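Udp-n-acetylglucosamine pyrophosphorylase (Trypanosoma brucei, PDB 4BQH) probably catalyses the joining of N-acetyl-alpha-D-glucosamine 1-phosphate and UTP into UDP-N-acetyl-alpha-D-glucosamine and diphosphate, and binds an allosteric inhibitor in this crystal. Local coordinates at residues A18-I23 with G221-E226; D56-S61 with I397-F402; Q210-C215 with I231-G236. All blocks are in the same frame, centred on the assembly; numbering follows the deposited sequence.

Contact 1 (A18-I23 with G221-E226); sequences ANQDHI and GRIIME
Gln20 and His22 make three hydrogen bonds with the backbone of 221-226. The primary amide of Gln20 can give and accept at once: its OE1 takes the N-H of Ile223 at 2.9 Å along a nearly straight path (177°), while its NE2 donates to Gly221 O, a partner close to the amide plane. Asn55 OD1 also accepts from NE2, which fixes the amide's rotation. A bend at chi2 (-68°) carries CD across the Ile223 side chain. From the first turn of the helix, His22 NE2 donates to Ile223 O at 2.7 Å, on a carbonyl lone pair, so Ile223 has both backbone polar groups engaged.

Apolar contacts flank these bonds. Ile23 crosses Ile223 at about a right angle, CD1 to CD1 3.7 Å, and Ile23 CG1 lies 4.3 Å from Met225 SD. Arg222 CB lies 3.8 Å from His22 CE1, while CD sits over one face of the ring and Met225 CG approaches the edge. Gly221 suits its positive phi, 72°.

Gln20 occupies the N-cap position of helix 21-29, and the arrangement is that of a helix start docked by side-chain-to-backbone bonds onto the segment leading into an edge strand of a small antiparallel sheet.

Contact 2 (D56-S61 with I397-F402); sequences DVLRES and IKLEAF. With 9VU ((3S)-3-[2-(1,3-benzodioxol-5-yl)-2-oxidanylidene-ethyl]-4-bromanyl-5-methyl-3-oxidanyl-1H-indol-2-one), chain C.
Leu399 meets Val57 and Ser61, and Leu58 meets Ile397, in a helix-on-sheet packing that lays helix 51-64 across strand 394-400 of a two-stranded antiparallel hairpin. The two local axes run at 98° and approach to 9.8 Å. The branched end of Leu399 serves two helical turns: CD1 lies 4.0 Å from Val57 CG1, and CD2 rests 3.8 Å from Ser61 CB, the small serine letting it close in. Leu58 has CG anti to its backbone N (chi1 176°); its side chain crosses that of Ile397 at about a right angle, CD1 3.7 Å from Ile397 CG2. All five touching residues are buried, and the branched aliphatic side chains fill the interface without leaving polar groups to satisfy.

Farther out, the Ser61 hydroxyl donates within its own helix: OG reaches Val57 O at 2.7 Å from above the carbonyl plane, where Ser61 N also donates, with weak further bonds to Tyr380 N and Thr378 O. Ala382 of strand 381-387 touches Ser61, Ile397 and Leu399, while Tyr216 packs on Leu58. Beyond the strand, Ala401 lines the inhibitor pocket, its backbone paired with Gly236 and its CB 3.8 Å from OAY of the benzodioxole.

Contact 3 (Q210-C215 with I231-G236); sequences QSSVPC and ICAAPG. With 9VU ((3S)-3-[2-(1,3-benzodioxol-5-yl)-2-oxidanylidene-ethyl]-4-bromanyl-5-methyl-3-oxidanyl-1H-indol-2-one), chain C.
Val213 pairs with Ala234, and Pro214 with Ala233, in a short antiparallel bridge whose two pairs send their side chains to opposite faces. Val213 and Ala234 form the hydrogen-bonded pair, each backbone N donating to the other's O at 2.9 Å. Pro214, lacking an N-H, fits the non-hydrogen-bonded pair, where the backbones close to 4.0 Å between CA atoms. Beyond it Cys215 N donates to Cys232 O.

On the Pro214 face, the proline ring and Ile231 lie side by side and point the same way, with Pro214 CB 4.1 Å from Ile231 CD1. Ser212 sets its hydroxyl between backbone N and carbonyl carbon (chi1 60°), OG beside Ala233 CB; this small methyl leaves room for the hydroxyl, whose bond goes to Glu45 O.

Past the paired residues, the sulfurs of Cys215 and Cys232 face each other at 2.9 Å, longer than a covalent S-S bond in this model, though a disulfide between them has been observed in this protein.

Val213 CG2, anti to the carbonyl carbon, faces the inhibitor, 3.6 Å from CAS. Gly236 passes by with its CA 3.8 Å from CG2, where a CB would collide with that methyl, so glycine is the fitting residue; the inhibitor's OAW uses the same space. Gly236 O closes on the dioxole carbon CAX at 3.1 Å, and Ser211 O also borders the benzodioxole. One water bridges the two segments beyond the paired residues, accepting from Gly236 N and donating to Gln210 OE1 and Ser211 O.

The arrangement is an antiparallel strand pair within a three-stranded sheet, its diverging end forming part of the wall of the allosteric inhibitor's pocket.

The three contacts lie on the same side of the chain's centre, contacts 2 and 3 being closest, 11 Å between centres, against 13 Å for contacts 1 and 3 and 15 Å for 1 and 2. Contacts 1 and 3 share the sheet of strands 213-214, 230-234 and 225-227: Ile224 bonds through its backbone to both Cys215 and Cys232. Segments 18-23 and 56-61 come first in the chain, then 210-215, 221-226 and 231-236, and last 397-402, so contact 1 alternates with both others, while contact 3 falls between the segments of contact 2. Contacts 2 and 3 touch the inhibitor, while contact 1 stands back, the Ile223 side chain about 11 Å from it.

Contact 1 (A18-I23 with G221-E226)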
loop_
_atom_site.group_PDB
_atom_site.type_symbol
_atom_site.label_atom_id
_atom_site.label_comp_id
_atom_site.label_asym_id
_atom_site.label_seq_id
_atom_site.Cartn_x
_atom_site.Cartn_y
_atom_site.Cartn_z
ATOM N N ALA A 18 -26.121 -20.609 7.875
ATOM C CA ALA A 18 -25.135 -20.162 6.857
ATOM C C ALA A 18 -24.826 -21.158 5.727
ATOM O O ALA A 18 -23.951 -20.908 4.887
ATOM C CB ALA A 18 -23.847 -19.711 7.539
ATOM N N ASN A 19 -25.553 -22.271 5.679
ATOM C CA ASN A 19 -25.334 -23.310 4.669
ATOM C C ASN A 19 -23.920 -23.906 4.729
ATOM O O ASN A 19 -23.378 -24.367 3.722
ATOM C CB ASN A 19 -25.670 -22.805 3.256
ATOM C CG ASN A 19 -27.156 -22.802 2.979
ATOM O OD1 ASN A 19 -27.674 -21.881 2.350
ATOM N ND2 ASN A 19 -27.851 -23.832 3.450
ATOM N N GLN A 20 -23.327 -23.895 5.918
ATOM C CA GLN A 20 -21.987 -24.435 6.111
ATOM C C GLN A 20 -22.014 -25.327 7.349
ATOM O O GLN A 20 -21.186 -25.208 8.259
ATOM C CB GLN A 20 -20.960 -23.289 6.234
ATOM C CG GLN A 20 -20.808 -22.476 4.937
ATOM C CD GLN A 20 -20.160 -23.247 3.796
ATOM O OE1 GLN A 20 -19.496 -24.255 4.010
ATOM N NE2 GLN A 20 -20.344 -22.766 2.564
ATOM N N ASP A 21 -22.990 -26.229 7.379
ATOM C CA ASP A 21 -23.300 -26.946 8.620
ATOM C C ASP A 21 -22.186 -27.847 9.150
ATOM O O ASP A 21 -22.152 -28.147 10.350
ATOM C CB ASP A 21 -24.604 -27.728 8.466
ATOM C CG ASP A 21 -25.824 -26.840 8.488
ATOM O OD1 ASP A 21 -25.722 -25.630 8.815
ATOM O OD2 ASP A 21 -26.920 -27.368 8.183
ATOM N N HIS A 22 -21.274 -28.280 8.278
ATOM C CA HIS A 22 -20.127 -29.086 8.722
ATOM C C HIS A 22 -19.221 -28.319 9.675
ATOM O O HIS A 22 -18.629 -28.899 10.584
ATOM C CB HIS A 22 -19.368 -29.659 7.528
ATOM C CG HIS A 22 -18.783 -28.605 6.608
ATOM N ND1 HIS A 22 -19.554 -27.742 5.906
ATOM C CD2 HIS A 22 -17.451 -28.281 6.311
ATOM C CE1 HIS A 22 -18.755 -26.911 5.194
ATOM N NE2 HIS A 22 -17.472 -27.249 5.437
ATOM N N ILE A 23 -19.137 -26.996 9.507
ATOM C CA ILE A 23 -18.371 -26.157 10.430
ATOM C C ILE A 23 -19.120 -26.004 11.756
ATOM O O ILE A 23 -18.523 -26.038 12.828
ATOM C CB ILE A 23 -18.095 -24.769 9.817
ATOM C CG1 ILE A 23 -17.365 -24.939 8.470
ATOM C CG2 ILE A 23 -17.299 -23.888 10.770
ATOM C CD1 ILE A 23 -16.908 -23.640 7.861
ATOM N N GLY A 221 -19.845 -26.081 -2.970
ATOM C CA GLY A 221 -19.851 -24.801 -2.243
ATOM C C GLY A 221 -19.521 -24.885 -0.752
ATOM O O GLY A 221 -19.648 -23.881 -0.025
ATOM N N ARG A 222 -19.081 -26.056 -0.292
ATOM C CA ARG A 222 -18.645 -26.218 1.094
ATOM C C ARG A 222 -17.293 -25.576 1.343
ATOM O O ARG A 222 -16.370 -25.742 0.561
ATOM C CB ARG A 222 -18.535 -27.696 1.481
ATOM C CG ARG A 222 -19.877 -28.388 1.659
ATOM C CD ARG A 222 -19.645 -29.848 2.023
ATOM N NE ARG A 222 -20.804 -30.671 1.675
ATOM C CZ ARG A 222 -20.736 -31.944 1.282
ATOM N NH1 ARG A 222 -19.563 -32.560 1.171
ATOM N NH2 ARG A 222 -21.848 -32.605 0.988
ATOM N N ILE A 223 -17.175 -24.897 2.472
ATOM C CA ILE A 223 -15.874 -24.427 2.931
ATOM C C ILE A 223 -14.983 -25.645 3.171
ATOM O O ILE A 223 -15.411 -26.637 3.804
ATOM C CB ILE A 223 -15.995 -23.556 4.200
ATOM C CG1 ILE A 223 -16.642 -22.211 3.836
ATOM C CG2 ILE A 223 -14.629 -23.282 4.821
ATOM C CD1 ILE A 223 -17.005 -21.321 5.017
ATOM N N ILE A 224 -13.756 -25.574 2.664
ATOM C CA ILE A 224 -12.808 -26.659 2.844
ATOM C C ILE A 224 -12.185 -26.560 4.236
ATOM O O ILE A 224 -11.914 -25.466 4.721
ATOM C CB ILE A 224 -11.717 -26.612 1.763
ATOM C CG1 ILE A 224 -12.329 -26.854 0.372
ATOM C CG2 ILE A 224 -10.600 -27.631 2.065
ATOM C CD1 ILE A 224 -11.454 -26.398 -0.784
ATOM N N MET A 225 -11.997 -27.713 4.887
ATOM C CA MET A 225 -11.289 -27.788 6.157
ATOM C C MET A 225 -9.816 -28.103 5.925
ATOM O O MET A 225 -9.489 -29.071 5.219
ATOM C CB MET A 225 -11.911 -28.883 7.055
ATOM C CG MET A 225 -13.407 -28.735 7.324
ATOM S SD MET A 225 -13.760 -27.200 8.200
ATOM C CE MET A 225 -13.112 -27.585 9.838
ATOM N N GLU A 226 -8.930 -27.284 6.489
ATOM C CA GLU A 226 -7.503 -27.600 6.488
ATOM C C GLU A 226 -7.257 -28.815 7.407
ATOM O O GLU A 226 -6.480 -29.731 7.080
ATOM C CB GLU A 226 -6.689 -26.404 6.957
ATOM C CG GLU A 226 -5.182 -26.607 6.834
ATOM C CD GLU A 226 -4.376 -25.346 7.097
ATOM O OE1 GLU A 226 -4.966 -24.272 7.354
ATOM O OE2 GLU A 226 -3.133 -25.433 7.038
#

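Contact 2 (D56-S61 with I397-F402)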
loop_
_atom_site.group_PDB
_atom_site.type_symbol
_atom_site.label_atom_id
_atom_site.label_comp_id
_atom_site.label_asym_id
_atom_site.label_seq_id
_atom_site.Cartn_x
_atom_site.Cartn_y
_atom_site.Cartn_z
ATOM N N ASP A 56 -22.957 -16.297 -1.588
ATOM C CA ASP A 56 -23.355 -15.519 -2.774
ATOM C C ASP A 56 -22.137 -15.043 -3.545
ATOM O O ASP A 56 -22.155 -15.003 -4.769
ATOM C CB ASP A 56 -24.155 -14.280 -2.357
ATOM C CG ASP A 56 -25.529 -14.618 -1.836
ATOM O OD1 ASP A 56 -26.047 -15.703 -2.167
ATOM O OD2 ASP A 56 -26.103 -13.793 -1.089
ATOM N N VAL A 57 -21.093 -14.666 -2.808
ATOM C CA VAL A 57 -19.853 -14.218 -3.434
ATOM C C VAL A 57 -19.290 -15.366 -4.272
ATOM O O VAL A 57 -18.923 -15.183 -5.443
ATOM C CB VAL A 57 -18.828 -13.765 -2.369
ATOM C CG1 VAL A 57 -17.477 -13.481 -3.023
ATOM C CG2 VAL A 57 -19.337 -12.520 -1.641
ATOM N N LEU A 58 -19.242 -16.561 -3.689
ATOM C CA LEU A 58 -18.673 -17.701 -4.418
ATOM C C LEU A 58 -19.476 -17.961 -5.682
ATOM O O LEU A 58 -18.917 -18.126 -6.770
ATOM C CB LEU A 58 -18.679 -18.971 -3.567
ATOM C CG LEU A 58 -18.185 -20.244 -4.285
ATOM C CD1 LEU A 58 -16.694 -20.124 -4.588
ATOM C CD2 LEU A 58 -18.467 -21.454 -3.395
ATOM N N ARG A 59 -20.796 -17.964 -5.541
ATOM C CA ARG A 59 -21.655 -18.301 -6.662
ATOM C C ARG A 59 -21.460 -17.336 -7.835
ATOM O O ARG A 59 -21.274 -17.771 -8.985
ATOM C CB ARG A 59 -23.104 -18.292 -6.211
ATOM C CG ARG A 59 -24.061 -18.849 -7.239
ATOM C CD ARG A 59 -25.466 -18.687 -6.723
ATOM N NE ARG A 59 -26.459 -19.174 -7.671
ATOM C CZ ARG A 59 -27.746 -19.265 -7.366
ATOM N NH1 ARG A 59 -28.150 -18.889 -6.160
ATOM N NH2 ARG A 59 -28.612 -19.725 -8.260
ATOM N N GLU A 60 -21.489 -16.039 -7.538
ATOM C CA GLU A 60 -21.363 -15.007 -8.555
ATOM C C GLU A 60 -19.960 -14.970 -9.141
ATOM O O GLU A 60 -19.787 -14.889 -10.371
ATOM C CB GLU A 60 -21.735 -13.628 -8.008
ATOM C CG GLU A 60 -21.337 -12.504 -8.965
ATOM C CD GLU A 60 -22.438 -11.498 -9.261
ATOM O OE1 GLU A 60 -23.358 -11.338 -8.436
ATOM O OE2 GLU A 60 -22.371 -10.841 -10.323
ATOM N N SER A 61 -18.960 -15.051 -8.262
ATOM C CA SER A 61 -17.565 -15.005 -8.715
ATOM C C SER A 61 -17.243 -16.169 -9.653
ATOM O O SER A 61 -16.491 -16.000 -10.604
ATOM C CB SER A 61 -16.589 -14.951 -7.545
ATOM O OG SER A 61 -16.896 -13.850 -6.703
ATOM N N ILE A 397 -11.518 -23.292 -4.442
ATOM C CA ILE A 397 -11.665 -21.948 -5.024
ATOM C C ILE A 397 -11.216 -20.933 -3.979
ATOM O O ILE A 397 -11.701 -20.963 -2.848
ATOM C CB ILE A 397 -13.122 -21.656 -5.438
ATOM C CG1 ILE A 397 -13.632 -22.700 -6.460
ATOM C CG2 ILE A 397 -13.240 -20.221 -5.993
ATOM C CD1 ILE A 397 -12.848 -22.725 -7.765
ATOM N N LYS A 398 -10.298 -20.051 -4.370
ATOM C CA LYS A 398 -9.890 -18.910 -3.525
ATOM C C LYS A 398 -10.507 -17.643 -4.098
ATOM O O LYS A 398 -10.690 -17.530 -5.310
ATOM C CB LYS A 398 -8.368 -18.818 -3.431
ATOM C CG LYS A 398 -7.751 -20.021 -2.730
ATOM C CD LYS A 398 -6.301 -19.734 -2.323
ATOM C CE LYS A 398 -5.688 -20.898 -1.541
ATOM N NZ LYS A 398 -4.230 -20.647 -1.285
ATOM N N LEU A 399 -10.896 -16.721 -3.227
ATOM C CA LEU A 399 -11.619 -15.531 -3.663
ATOM C C LEU A 399 -10.845 -14.311 -3.243
ATOM O O LEU A 399 -10.407 -14.238 -2.108
ATOM C CB LEU A 399 -12.998 -15.490 -3.002
ATOM C CG LEU A 399 -13.929 -16.625 -3.435
ATOM C CD1 LEU A 399 -15.125 -16.668 -2.485
ATOM C CD2 LEU A 399 -14.403 -16.429 -4.870
ATOM N N GLU A 400 -10.697 -13.340 -4.139
ATOM C CA GLU A 400 -9.952 -12.126 -3.780
ATOM C C GLU A 400 -10.716 -10.888 -4.215
ATOM O O GLU A 400 -11.456 -10.921 -5.191
ATOM C CB GLU A 400 -8.545 -12.131 -4.428
ATOM C CG GLU A 400 -7.613 -13.200 -3.837
ATOM C CD GLU A 400 -6.232 -13.262 -4.499
ATOM O OE1 GLU A 400 -6.040 -12.714 -5.604
ATOM O OE2 GLU A 400 -5.321 -13.897 -3.921
ATOM N N ALA A 401 -10.530 -9.791 -3.484
ATOM C CA ALA A 401 -10.992 -8.506 -3.987
ATOM C C ALA A 401 -9.930 -7.449 -3.735
ATOM O O ALA A 401 -9.137 -7.561 -2.796
ATOM C CB ALA A 401 -12.330 -8.099 -3.357
ATOM N N PHE A 402 -9.916 -6.429 -4.593
ATOM C CA PHE A 402 -8.876 -5.384 -4.555
ATOM C C PHE A 402 -9.503 -4.012 -4.446
ATOM O O PHE A 402 -10.691 -3.845 -4.766
ATOM C CB PHE A 402 -8.022 -5.477 -5.827
ATOM C CG PHE A 402 -7.466 -6.833 -6.019
ATOM C CD1 PHE A 402 -6.404 -7.266 -5.223
ATOM C CD2 PHE A 402 -8.083 -7.731 -6.877
ATOM C CE1 PHE A 402 -5.936 -8.563 -5.331
ATOM C CE2 PHE A 402 -7.596 -9.037 -7.007
ATOM C CZ PHE A 402 -6.523 -9.449 -6.228
HETATM O OAN 9VU C . -18.330 -10.572 4.898
HETATM C CAH 9VU C . -18.145 -9.365 5.150
HETATM N NAG 9VU C . -18.336 -8.817 6.353
HETATM C CAC 9VU C . -18.079 -7.483 6.272
HETATM C CAB 9VU C . -18.168 -6.555 7.230
HETATM C CAA 9VU C . -17.901 -5.196 7.001
HETATM C CAF 9VU C . -17.544 -4.816 5.701
HETATM C CAJ 9VU C . -17.266 -3.437 5.414
HETATM C CAE 9VU C . -17.466 -5.833 4.722
HETATM BR BRA 9VU C . -16.914 -5.286 2.989
HETATM C CAD 9VU C . -17.726 -7.141 5.001
HETATM C CAI 9VU C . -17.758 -8.354 4.226
HETATM O OAL 9VU C . -18.807 -8.285 3.257
HETATM C CAM 9VU C . -16.483 -8.663 3.397
HETATM C CAO 9VU C . -15.246 -8.989 4.259
HETATM O OAP 9VU C . -15.413 -9.149 5.477
HETATM C CAQ 9VU C . -13.989 -9.140 3.601
HETATM C CAV 9VU C . -13.764 -8.708 2.292
HETATM C CAU 9VU C . -12.573 -8.871 1.689
HETATM O OAY 9VU C . -12.193 -8.496 0.432
HETATM C CAX 9VU C . -10.989 -9.274 0.189
HETATM O OAW 9VU C . -10.446 -9.461 1.502
HETATM C CAT 9VU C . -11.542 -9.430 2.322
HETATM C CAS 9VU C . -11.676 -9.856 3.589
HETATM C CAR 9VU C . -12.892 -9.712 4.257
#

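Contact 3 (Q210-C215 with I231-G236)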
loop_
_atom_site.group_PDB
_atom_site.type_symbol
_atom_site.label_atom_id
_atom_site.label_comp_id
_atom_site.label_asym_id
_atom_site.label_seq_id
_atom_site.Cartn_x
_atom_site.Cartn_y
_atom_site.Cartn_z
ATOM N N GLN A 210 -6.800 -7.365 9.441
ATOM C CA GLN A 210 -7.717 -7.701 8.360
ATOM C C GLN A 210 -8.264 -9.085 8.617
ATOM O O GLN A 210 -7.755 -9.829 9.484
ATOM C CB GLN A 210 -6.981 -7.690 7.008
ATOM C CG GLN A 210 -5.831 -8.679 6.893
ATOM C CD GLN A 210 -4.969 -8.342 5.707
ATOM O OE1 GLN A 210 -5.339 -8.627 4.557
ATOM N NE2 GLN A 210 -3.869 -7.639 5.962
ATOM N N SER A 211 -9.266 -9.443 7.829
ATOM C CA SER A 211 -9.797 -10.799 7.838
ATOM C C SER A 211 -9.369 -11.581 6.617
ATOM O O SER A 211 -9.253 -11.047 5.521
ATOM C CB SER A 211 -11.312 -10.757 7.959
ATOM O OG SER A 211 -11.620 -10.224 9.251
ATOM N N SER A 212 -9.134 -12.869 6.814
ATOM C CA SER A 212 -8.901 -13.772 5.709
ATOM C C SER A 212 -10.252 -14.177 5.097
ATOM O O SER A 212 -11.326 -13.853 5.625
ATOM C CB SER A 212 -8.137 -14.987 6.201
ATOM O OG SER A 212 -8.890 -15.667 7.200
ATOM N N VAL A 213 -10.205 -14.868 3.961
ATOM C CA VAL A 213 -11.421 -15.242 3.231
ATOM C C VAL A 213 -11.414 -16.772 3.084
ATOM O O VAL A 213 -10.383 -17.342 2.714
ATOM C CB VAL A 213 -11.425 -14.584 1.834
ATOM C CG1 VAL A 213 -12.608 -15.067 0.995
ATOM C CG2 VAL A 213 -11.525 -13.065 1.986
ATOM N N PRO A 214 -12.539 -17.439 3.385
ATOM C CA PRO A 214 -12.537 -18.938 3.271
ATOM C C PRO A 214 -12.271 -19.437 1.846
ATOM O O PRO A 214 -12.523 -18.692 0.868
ATOM C CB PRO A 214 -13.965 -19.324 3.654
ATOM C CG PRO A 214 -14.501 -18.148 4.427
ATOM C CD PRO A 214 -13.849 -16.927 3.818
ATOM N N CYS A 215 -11.760 -20.665 1.726
ATOM C CA CYS A 215 -11.656 -21.346 0.438
ATOM C C CYS A 215 -12.734 -22.420 0.319
ATOM O O CYS A 215 -13.116 -23.035 1.322
ATOM C CB CYS A 215 -10.318 -22.036 0.277
ATOM S SG CYS A 215 -8.971 -21.216 1.136
ATOM N N ILE A 231 -10.365 -24.006 9.295
ATOM C CA ILE A 231 -10.879 -23.908 7.938
ATOM C C ILE A 231 -9.808 -23.382 7.004
ATOM O O ILE A 231 -8.899 -22.662 7.407
ATOM C CB ILE A 231 -12.152 -23.036 7.815
ATOM C CG1 ILE A 231 -11.841 -21.559 7.973
ATOM C CG2 ILE A 231 -13.247 -23.487 8.769
ATOM C CD1 ILE A 231 -12.914 -20.683 7.343
ATOM N N CYS A 232 -9.915 -23.781 5.746
ATOM C CA CYS A 232 -9.068 -23.264 4.716
ATOM C C CYS A 232 -9.478 -21.803 4.495
ATOM O O CYS A 232 -10.645 -21.501 4.263
ATOM C CB CYS A 232 -9.273 -24.053 3.429
ATOM S SG CYS A 232 -7.964 -23.620 2.292
ATOM N N ALA A 233 -8.511 -20.906 4.625
ATOM C CA ALA A 233 -8.737 -19.470 4.372
ATOM C C ALA A 233 -7.432 -18.855 3.897
ATOM O O ALA A 233 -6.337 -19.395 4.127
ATOM C CB ALA A 233 -9.282 -18.751 5.617
ATOM N N ALA A 234 -7.545 -17.740 3.182
ATOM C CA ALA A 234 -6.375 -17.165 2.517
ATOM C C ALA A 234 -6.486 -15.659 2.580
ATOM O O ALA A 234 -7.584 -15.147 2.767
ATOM C CB ALA A 234 -6.327 -17.627 1.075
ATOM N N PRO A 235 -5.345 -14.943 2.421
ATOM C CA PRO A 235 -5.392 -13.488 2.391
ATOM C C PRO A 235 -6.356 -13.059 1.299
ATOM O O PRO A 235 -6.337 -13.637 0.196
ATOM C CB PRO A 235 -3.954 -13.101 2.017
ATOM C CG PRO A 235 -3.121 -14.198 2.601
ATOM C CD PRO A 235 -3.953 -15.445 2.343
ATOM N N GLY A 236 -7.194 -12.073 1.598
ATOM C CA GLY A 236 -8.242 -11.721 0.668
ATOM C C GLY A 236 -7.829 -10.777 -0.450
ATOM O O GLY A 236 -8.622 -10.542 -1.348
HETATM O OAN 9VU C . -18.330 -10.572 4.898
HETATM C CAH 9VU C . -18.145 -9.365 5.150
HETATM N NAG 9VU C . -18.336 -8.817 6.353
HETATM C CAC 9VU C . -18.079 -7.483 6.272
HETATM C CAB 9VU C . -18.168 -6.555 7.230
HETATM C CAA 9VU C . -17.901 -5.196 7.001
HETATM C CAF 9VU C . -17.544 -4.816 5.701
HETATM C CAJ 9VU C . -17.266 -3.437 5.414
HETATM C CAE 9VU C . -17.466 -5.833 4.722
HETATM BR BRA 9VU C . -16.914 -5.286 2.989
HETATM C CAD 9VU C . -17.726 -7.141 5.001
HETATM C CAI 9VU C . -17.758 -8.354 4.226
HETATM O OAL 9VU C . -18.807 -8.285 3.257
HETATM C CAM 9VU C . -16.483 -8.663 3.397
HETATM C CAO 9VU C . -15.246 -8.989 4.259
HETATM O OAP 9VU C . -15.413 -9.149 5.477
HETATM C CAQ 9VU C . -13.989 -9.140 3.601
HETATM C CAV 9VU C . -13.764 -8.708 2.292
HETATM C CAU 9VU C . -12.573 -8.871 1.689
HETATM O OAY 9VU C . -12.193 -8.496 0.432
HETATM C CAX 9VU C . -10.989 -9.274 0.189
HETATM O OAW 9VU C . -10.446 -9.461 1.502
HETATM C CAT 9VU C . -11.542 -9.430 2.322
HETATM C CAS 9VU C . -11.676 -9.856 3.589
HETATM C CAR 9VU C . -12.892 -9.712 4.257
HETATM O O HOH W 1 -6.974 -10.851 4.142
#